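Local coordinates for protein monooxygenase (Agrobacterium tumefaciens, PDB 2I7G) that probably acts as a flavin-dependent monooxygenase of the luciferase-like family, an oxidoreductase built on a TIM barrel and assembled here from two chains, at residues B[168-173]-B[178-183]; B[107-112]-B[158-163]; B[270-273]-B[278-281]. One frame throughout, in Å; residues are numbered along the deposited sequence.

Interactions 1 and 2 form one continuous patch, their centres about 11 Å apart. Helix 150-166, half of interaction 2, runs directly into strand 169-172 of interaction 1, and the indole of Trp172 reaches back to it, with NE1 2.9 Å from Asp159 OD2, a probable hydrogen bond. Both contacts also touch the second subunit. Interaction 3 lies on the other side of the chain's centre, about 47 Å from interaction 1 and 36 Å from interaction 2, centre to centre, and touches neither. In luciferase-like enzymes the active site lies at the C-terminal ends of the barrel strands; all three contacts join elements that connect those strands, and none can be assigned a catalytic role from its geometry.

Interaction 1: B[168-173]-B[178-183]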
loop_
_atom_site.group_PDB
_atom_site.type_symbol
_atom_site.label_atom_id
_atom_site.label_comp_id
_atom_site.label_asym_id
_atom_site.label_seq_id
_atom_site.Cartn_x
_atom_site.Cartn_y
_atom_site.Cartn_z
ATOM N N GLU B 168 5.917 -16.333 -12.670
ATOM C CA GLU B 168 5.140 -16.512 -11.449
ATOM C C GLU B 168 5.942 -17.150 -10.312
ATOM O O GLU B 168 5.890 -16.675 -9.175
ATOM C CB GLU B 168 3.912 -17.361 -11.774
ATOM C CG GLU B 168 2.942 -17.596 -10.629
ATOM C CD GLU B 168 1.640 -18.233 -11.119
ATOM O OE1 GLU B 168 1.090 -17.743 -12.133
ATOM O OE2 GLU B 168 1.172 -19.218 -10.502
ATOM N N VAL B 169 6.684 -18.211 -10.633
ATOM C CA VAL B 169 7.382 -19.008 -9.625
ATOM C C VAL B 169 8.871 -18.796 -9.814
ATOM O O VAL B 169 9.381 -18.994 -10.930
ATOM C CB VAL B 169 7.010 -20.512 -9.756
ATOM C CG1 VAL B 169 7.868 -21.384 -8.797
ATOM C CG2 VAL B 169 5.524 -20.691 -9.471
ATOM N N VAL B 170 9.562 -18.370 -8.756
ATOM C CA VAL B 170 11.006 -18.083 -8.861
ATOM C C VAL B 170 11.874 -18.865 -7.893
ATOM O O VAL B 170 11.436 -19.248 -6.804
ATOM C CB VAL B 170 11.334 -16.577 -8.691
ATOM C CG1 VAL B 170 10.656 -15.741 -9.775
ATOM C CG2 VAL B 170 10.932 -16.104 -7.304
ATOM N N THR B 171 13.114 -19.100 -8.328
ATOM C CA THR B 171 14.189 -19.610 -7.495
ATOM C C THR B 171 15.304 -18.576 -7.620
ATOM O O THR B 171 15.766 -18.277 -8.728
ATOM C CB THR B 171 14.652 -21.022 -7.952
ATOM O OG1 THR B 171 13.602 -21.962 -7.664
ATOM C CG2 THR B 171 15.938 -21.447 -7.229
ATOM N N TRP B 172 15.711 -18.012 -6.493
ATOM C CA TRP B 172 16.650 -16.903 -6.473
ATOM C C TRP B 172 17.454 -17.030 -5.196
ATOM O O TRP B 172 16.921 -17.423 -4.170
ATOM C CB TRP B 172 15.924 -15.532 -6.516
ATOM C CG TRP B 172 16.883 -14.360 -6.521
ATOM C CD1 TRP B 172 17.370 -13.690 -7.629
ATOM C CD2 TRP B 172 17.517 -13.741 -5.374
ATOM N NE1 TRP B 172 18.227 -12.699 -7.236
ATOM C CE2 TRP B 172 18.352 -12.706 -5.868
ATOM C CE3 TRP B 172 17.453 -13.954 -3.986
ATOM C CZ2 TRP B 172 19.131 -11.883 -5.018
ATOM C CZ3 TRP B 172 18.218 -13.137 -3.141
ATOM C CH2 TRP B 172 19.052 -12.115 -3.663
ATOM N N SER B 173 18.739 -16.728 -5.261
ATOM C CA SER B 173 19.568 -16.626 -4.052
ATOM C C SER B 173 20.650 -15.550 -4.225
ATOM O O SER B 173 20.988 -15.176 -5.344
ATOM C CB SER B 173 20.171 -17.993 -3.667
ATOM O OG SER B 173 21.077 -18.418 -4.659
ATOM N N PRO B 178 17.294 -13.159 1.811
ATOM C CA PRO B 178 17.065 -14.609 1.900
ATOM C C PRO B 178 16.753 -15.284 0.550
ATOM O O PRO B 178 16.207 -14.646 -0.370
ATOM C CB PRO B 178 15.872 -14.735 2.868
ATOM C CG PRO B 178 15.857 -13.429 3.614
ATOM C CD PRO B 178 16.376 -12.392 2.674
ATOM N N ALA B 179 17.096 -16.567 0.453
ATOM C CA ALA B 179 16.837 -17.364 -0.742
ATOM C C ALA B 179 15.331 -17.578 -0.941
ATOM O O ALA B 179 14.550 -17.606 0.018
ATOM C CB ALA B 179 17.560 -18.705 -0.652
ATOM N N ILE B 180 14.918 -17.720 -2.191
ATOM C CA ILE B 180 13.552 -18.153 -2.482
ATOM C C ILE B 180 13.661 -19.426 -3.295
ATOM O O ILE B 180 14.253 -19.417 -4.375
ATOM C CB ILE B 180 12.766 -17.084 -3.291
ATOM C CG1 ILE B 180 12.727 -15.772 -2.498
ATOM C CG2 ILE B 180 11.340 -17.552 -3.560
ATOM C CD1 ILE B 180 12.312 -14.552 -3.388
ATOM N N ASN B 181 13.069 -20.492 -2.772
ATOM C CA ASN B 181 13.179 -21.809 -3.378
ATOM C C ASN B 181 11.894 -22.278 -4.072
ATOM O O ASN B 181 11.114 -23.054 -3.509
ATOM C CB ASN B 181 13.681 -22.802 -2.320
ATOM C CG ASN B 181 15.002 -22.369 -1.738
ATOM O OD1 ASN B 181 15.962 -22.171 -2.474
ATOM N ND2 ASN B 181 15.052 -22.183 -0.421
ATOM N N GLY B 182 11.682 -21.796 -5.296
ATOM C CA GLY B 182 10.575 -22.305 -6.136
ATOM C C GLY B 182 9.227 -21.885 -5.581
ATOM O O GLY B 182 8.324 -22.705 -5.461
ATOM N N ARG B 183 9.097 -20.598 -5.242
ATOM C CA ARG B 183 7.856 -20.078 -4.648
ATOM C C ARG B 183 7.137 -19.127 -5.617
ATOM O O ARG B 183 7.780 -18.319 -6.302
ATOM C CB ARG B 183 8.150 -19.294 -3.364
ATOM C CG ARG B 183 8.988 -20.037 -2.304
ATOM C CD ARG B 183 8.410 -21.418 -1.944
ATOM N NE ARG B 183 7.065 -21.397 -1.353
ATOM C CZ ARG B 183 6.373 -22.495 -1.049
ATOM N NH1 ARG B 183 5.147 -22.398 -0.510
ATOM N NH2 ARG B 183 6.885 -23.726 -1.296
HETATM O O HOH W 1 17.545 -20.354 -3.951
#
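Trp172 and Ile180 exchange two backbone hydrogen bonds, Trp172 N to Ile180 O at 2.9 Å and Ile180 N to Trp172 O at 2.8 Å, the latter nearly straight (169° at the hydrogen). Both side chains leave on the same face as Val170. Along Ile180, CB sets out on that face and the first branch, CG2, lies 3.7 Å from Val170 O and 4.0 Å from Val170 CG2, the two side chains meeting at a slant. The other branch, CG1, stands anti to the carbonyl carbon (chi1 -59°) and directs the chain outward from the hairpin face. Its tip, CD1, then reaches helices: it is 3.7 Å from Val110 CG2 and 3.8 Å from Leu160 CD1. The paired backbones form a beta hairpin whose apolar face, Val170, Trp172 and Ile180, is laid against helix 150-166. The hairpin is not regular throughout. Gly182 and Arg183 both face Val170, which defines a G1 beta bulge, and Gly182 has the positive phi of 69° expected at its first position. Val170 N donates to Arg183 O at 3.0 Å, while Val170 O accepts from Arg183 N and, more weakly because the bond is strongly bent, from Gly182 N. On the opposite face from Ile180, a water can donate to Trp172 O and to Asn181 OD1, though it has more acceptors within range than protons to give. The indole of Trp172 meets Pro178 O at its edge, near the ring plane, with CZ3 3.7 Å away. At the far end, Glu168, in one of its two modelled conformers, bonds through OE2 to Tyr186 OH and through OE1 forms a salt bridge with Arg40 of the second subunit, whose Pro141 packs on Arg183.

Interaction 2: B[107-112]-B[158-163]; sequences DDPVRV and LDLLLA
Pro109 and Leu160 cross at about a right angle, the pyrrolidine ring meeting the fork of the leucine: Pro109 CG lies 3.8 Å from Leu160 CD2, and Pro109 CB 4.0 Å from Leu160 CG. Leu160 CG is anti to its own backbone nitrogen (chi1 177°), which extends the side chain toward the proline. Leu161 approaches the same ring from the next position along the helix, with its CB 4.3 Å from Pro109 CB and its CD1 near Pro109 O. Val110 CG2 touches Leu160 CD2 more loosely, at 4.4 Å. All four residues are buried, and the side-chain contacts are all apolar, with no polar bond between the segments. They join helix 109-122, which links barrel strands 96-99 and 127-131, to helix 150-166, in the connection from strand 127-131 to strand 196-200, so the first turn of one outer helix of the TIM barrel packs on the flank of another. The proline opens that first turn, where Asp108 serves as N-cap: OD1 accepts from Val110 N at 2.9 Å, the N-H arriving from above the carboxylate plane, 50° out of it. That same oxygen also bonds His177 NE2, and the His177 side chain packs against both Pro109 and Leu160.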
loop_
_atom_site.group_PDB
_atom_site.type_symbol
_atom_site.label_atom_id
_atom_site.label_comp_id
_atom_site.label_asym_id
_atom_site.label_seq_id
_atom_site.Cartn_x
_atom_site.Cartn_y
_atom_site.Cartn_z
ATOM N N ASP B 107 14.514 -2.032 0.867
ATOM C CA ASP B 107 13.167 -2.625 0.938
ATOM C C ASP B 107 13.257 -4.109 0.556
ATOM O O ASP B 107 14.333 -4.626 0.177
ATOM C CB ASP B 107 12.175 -1.840 0.065
ATOM C CG ASP B 107 10.678 -1.895 0.611
ATOM O OD1 ASP B 107 10.274 -2.843 1.376
ATOM O OD2 ASP B 107 9.902 -0.972 0.232
ATOM N N ASP B 108 12.141 -4.812 0.677
ATOM C CA ASP B 108 12.101 -6.210 0.256
ATOM C C ASP B 108 11.485 -6.242 -1.144
ATOM O O ASP B 108 10.325 -5.853 -1.286
ATOM C CB ASP B 108 11.204 -7.007 1.213
ATOM C CG ASP B 108 11.091 -8.505 0.816
ATOM O OD1 ASP B 108 11.532 -8.931 -0.296
ATOM O OD2 ASP B 108 10.614 -9.278 1.662
ATOM N N PRO B 109 12.250 -6.659 -2.185
ATOM C CA PRO B 109 11.708 -6.658 -3.554
ATOM C C PRO B 109 10.422 -7.502 -3.712
ATOM O O PRO B 109 9.603 -7.162 -4.562
ATOM C CB PRO B 109 12.834 -7.233 -4.413
ATOM C CG PRO B 109 14.068 -7.182 -3.572
ATOM C CD PRO B 109 13.670 -7.068 -2.134
ATOM N N VAL B 110 10.278 -8.575 -2.930
ATOM C CA VAL B 110 9.023 -9.332 -2.951
ATOM C C VAL B 110 7.834 -8.431 -2.557
ATOM O O VAL B 110 6.824 -8.383 -3.260
ATOM C CB VAL B 110 9.075 -10.625 -2.105
ATOM C CG1 VAL B 110 7.726 -11.314 -2.184
ATOM C CG2 VAL B 110 10.218 -11.561 -2.634
ATOM N N ARG B 111 7.967 -7.716 -1.444
ATOM C CA ARG B 111 6.900 -6.793 -1.028
ATOM C C ARG B 111 6.661 -5.685 -2.041
ATOM O O ARG B 111 5.511 -5.361 -2.326
ATOM C CB ARG B 111 7.183 -6.145 0.346
ATOM C CG ARG B 111 7.409 -7.145 1.458
ATOM C CD ARG B 111 6.089 -7.862 1.817
ATOM N NE ARG B 111 6.299 -8.628 3.064
ATOM C CZ ARG B 111 5.363 -9.342 3.667
ATOM N NH1 ARG B 111 4.137 -9.400 3.169
ATOM N NH2 ARG B 111 5.654 -10.006 4.787
ATOM N N VAL B 112 7.744 -5.094 -2.556
ATOM C CA VAL B 112 7.624 -4.019 -3.529
ATOM C C VAL B 112 6.851 -4.559 -4.737
ATOM O O VAL B 112 5.887 -3.936 -5.196
ATOM C CB VAL B 112 9.021 -3.486 -3.916
ATOM C CG1 VAL B 112 8.894 -2.557 -5.154
ATOM C CG2 VAL B 112 9.624 -2.743 -2.654
ATOM N N LEU B 158 17.544 -5.452 -7.212
ATOM C CA LEU B 158 17.087 -5.168 -8.564
ATOM C C LEU B 158 17.042 -6.497 -9.300
ATOM O O LEU B 158 16.045 -6.749 -10.011
ATOM C CB LEU B 158 18.003 -4.151 -9.270
ATOM C CG LEU B 158 17.645 -3.841 -10.722
ATOM C CD1 LEU B 158 16.193 -3.344 -10.856
ATOM C CD2 LEU B 158 18.573 -2.783 -11.285
ATOM N N ASP B 159 18.121 -7.348 -9.183
ATOM C CA ASP B 159 18.122 -8.652 -9.846
ATOM C C ASP B 159 16.894 -9.481 -9.394
ATOM O O ASP B 159 16.146 -10.030 -10.224
ATOM C CB ASP B 159 19.406 -9.419 -9.518
ATOM C CG ASP B 159 19.521 -10.708 -10.287
ATOM O OD1 ASP B 159 19.673 -10.645 -11.527
ATOM O OD2 ASP B 159 19.515 -11.784 -9.643
ATOM N N LEU B 160 16.644 -9.525 -8.075
ATOM C CA LEU B 160 15.381 -10.198 -7.616
ATOM C C LEU B 160 14.076 -9.592 -8.202
ATOM O O LEU B 160 13.213 -10.303 -8.741
ATOM C CB LEU B 160 15.346 -10.300 -6.119
ATOM C CG LEU B 160 14.084 -10.906 -5.507
ATOM C CD1 LEU B 160 13.796 -12.298 -6.106
ATOM C CD2 LEU B 160 14.356 -10.945 -3.996
ATOM N N LEU B 161 13.923 -8.275 -8.118
ATOM C CA LEU B 161 12.729 -7.626 -8.667
ATOM C C LEU B 161 12.492 -8.009 -10.131
ATOM O O LEU B 161 11.362 -8.290 -10.533
ATOM C CB LEU B 161 12.845 -6.100 -8.550
ATOM C CG LEU B 161 11.641 -5.272 -8.989
ATOM C CD1 LEU B 161 10.354 -5.662 -8.272
ATOM C CD2 LEU B 161 11.960 -3.784 -8.781
ATOM N N LEU B 162 13.547 -8.019 -10.933
ATOM C CA LEU B 162 13.394 -8.383 -12.351
ATOM C C LEU B 162 13.030 -9.870 -12.534
ATOM O O LEU B 162 12.236 -10.211 -13.415
ATOM C CB LEU B 162 14.673 -8.062 -13.134
ATOM C CG LEU B 162 15.013 -6.559 -13.198
ATOM C CD1 LEU B 162 16.423 -6.299 -13.767
ATOM C CD2 LEU B 162 13.954 -5.750 -13.968
ATOM N N ALA B 163 13.585 -10.733 -11.683
ATOM C CA ALA B 163 13.237 -12.166 -11.690
ATOM C C ALA B 163 11.743 -12.352 -11.390
ATOM O O ALA B 163 11.064 -13.139 -12.067
ATOM C CB ALA B 163 14.073 -12.899 -10.672
#

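Interaction 3: B[270-273]-B[278-281]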
loop_
_atom_site.group_PDB
_atom_site.type_symbol
_atom_site.label_atom_id
_atom_site.label_comp_id
_atom_site.label_asym_id
_atom_site.label_seq_id
_atom_site.Cartn_x
_atom_site.Cartn_y
_atom_site.Cartn_z
ATOM N N GLN B 270 6.361 33.144 -7.102
ATOM C CA GLN B 270 5.667 32.149 -6.297
ATOM C C GLN B 270 6.594 31.005 -5.903
ATOM O O GLN B 270 6.498 30.505 -4.778
ATOM C CB GLN B 270 4.394 31.631 -6.995
ATOM C CG GLN B 270 3.329 32.715 -7.100
ATOM C CD GLN B 270 2.134 32.318 -7.977
ATOM O OE1 GLN B 270 2.016 31.175 -8.440
ATOM N NE2 GLN B 270 1.245 33.303 -8.231
ATOM N N PHE B 271 7.510 30.628 -6.798
ATOM C CA PHE B 271 8.475 29.542 -6.537
ATOM C C PHE B 271 9.591 29.995 -5.587
ATOM O O PHE B 271 10.059 29.212 -4.773
ATOM C CB PHE B 271 9.047 29.025 -7.868
ATOM C CG PHE B 271 9.505 27.557 -7.866
ATOM C CD1 PHE B 271 10.816 27.235 -8.209
ATOM C CD2 PHE B 271 8.623 26.512 -7.565
ATOM C CE1 PHE B 271 11.251 25.890 -8.239
ATOM C CE2 PHE B 271 9.052 25.157 -7.605
ATOM C CZ PHE B 271 10.362 24.863 -7.954
ATOM N N TYR B 272 9.998 31.256 -5.682
ATOM C CA TYR B 272 11.091 31.826 -4.858
ATOM C C TYR B 272 10.594 32.441 -3.530
ATOM O O TYR B 272 11.401 32.753 -2.656
ATOM C CB TYR B 272 11.761 32.922 -5.668
ATOM C CG TYR B 272 13.033 33.540 -5.132
ATOM C CD1 TYR B 272 13.023 34.823 -4.583
ATOM C CD2 TYR B 272 14.266 32.870 -5.255
ATOM C CE1 TYR B 272 14.221 35.442 -4.133
ATOM C CE2 TYR B 272 15.471 33.477 -4.823
ATOM C CZ TYR B 272 15.434 34.749 -4.264
ATOM O OH TYR B 272 16.601 35.337 -3.837
ATOM N N GLY B 273 9.283 32.655 -3.388
ATOM C CA GLY B 273 8.747 33.346 -2.197
ATOM C C GLY B 273 9.218 32.686 -0.901
ATOM O O GLY B 273 9.215 31.458 -0.813
ATOM N N VAL B 278 10.715 26.808 -0.832
ATOM C CA VAL B 278 11.226 25.989 -1.918
ATOM C C VAL B 278 12.772 26.074 -2.008
ATOM O O VAL B 278 13.441 25.046 -2.172
ATOM C CB VAL B 278 10.561 26.382 -3.269
ATOM C CG1 VAL B 278 11.240 25.655 -4.451
ATOM C CG2 VAL B 278 9.066 26.073 -3.218
HETATM N N MSE B 279 13.329 27.286 -1.879
HETATM C CA MSE B 279 14.770 27.476 -2.108
HETATM C C MSE B 279 15.680 26.755 -1.082
HETATM O O MSE B 279 16.846 26.434 -1.399
HETATM C CB MSE B 279 15.129 28.971 -2.269
HETATM C CG MSE B 279 14.386 29.660 -3.441
HETATM SE SE MSE B 279 14.763 28.779 -5.176
HETATM C CE MSE B 279 12.965 28.685 -5.827
ATOM N N ASN B 280 15.143 26.508 0.119
ATOM C CA ASN B 280 15.842 25.746 1.164
ATOM C C ASN B 280 16.264 24.343 0.713
ATOM O O ASN B 280 17.255 23.795 1.220
ATOM C CB ASN B 280 14.977 25.639 2.431
ATOM C CG ASN B 280 14.827 26.974 3.165
ATOM O OD1 ASN B 280 13.890 27.164 3.941
ATOM N ND2 ASN B 280 15.750 27.893 2.921
ATOM N N ARG B 281 15.495 23.766 -0.214
ATOM C CA ARG B 281 15.826 22.465 -0.805
ATOM C C ARG B 281 16.482 22.648 -2.189
ATOM O O ARG B 281 17.581 22.103 -2.442
ATOM C CB ARG B 281 14.607 21.538 -0.910
ATOM C CG ARG B 281 14.901 20.270 -1.722
ATOM C CD ARG B 281 14.195 19.049 -1.112
ATOM N NE ARG B 281 12.728 19.050 -1.300
ATOM C CZ ARG B 281 12.099 18.623 -2.387
ATOM N NH1 ARG B 281 12.793 18.197 -3.464
ATOM N NH2 ARG B 281 10.768 18.648 -2.401
#
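Val278 CG1 sits squarely over one face of the Phe271 ring, 3.7 Å from its centroid and only 13° off the ring normal, a CH-pi contact. The valine is also pressed against the backbone of the same residue, with CB 3.2 Å from Phe271 O. Met279, modelled as selenomethionine, sets its terminal methyl against the carbonyl and ring of Phe271: CE is 3.1 Å from Phe271 O and 3.5 Å from Phe271 CD1, coming in obliquely to the ring. Nearer the backbone, Met279 CG meets Tyr272 CD2 at 3.7 Å, and Met279 SE lies 5.4 Å from the Tyr272 centroid. At 72° off the ring normal this is an oblique Met-aromatic contact. Bends at chi2 (-59°) and chi3 let CG and SE lie by Tyr272 while CE turns to Phe271.

One shell out, Arg281 N bonds Val278 O, 3.1 Å, within the turn that carries Val278 and Met279. Tyr272 has further aromatic company, stacking with Phe296 and receiving a cation-pi contact from Arg293, while Ile336 packs on Phe271.

In the fold, these are two consecutive helices joined by a short loop: helix 264-272 ends at Gly273, the first residue to leave helical geometry, and the loop leads into helix 279-286. Both belong to the connection between barrel strands 252-260 and 307-309. Gln270 rests on Phe259 and Arg281 on His257 of strand 252-260, and Arg281 NH2 also forms a salt bridge with Asp31, in the loop that follows strand 23-28.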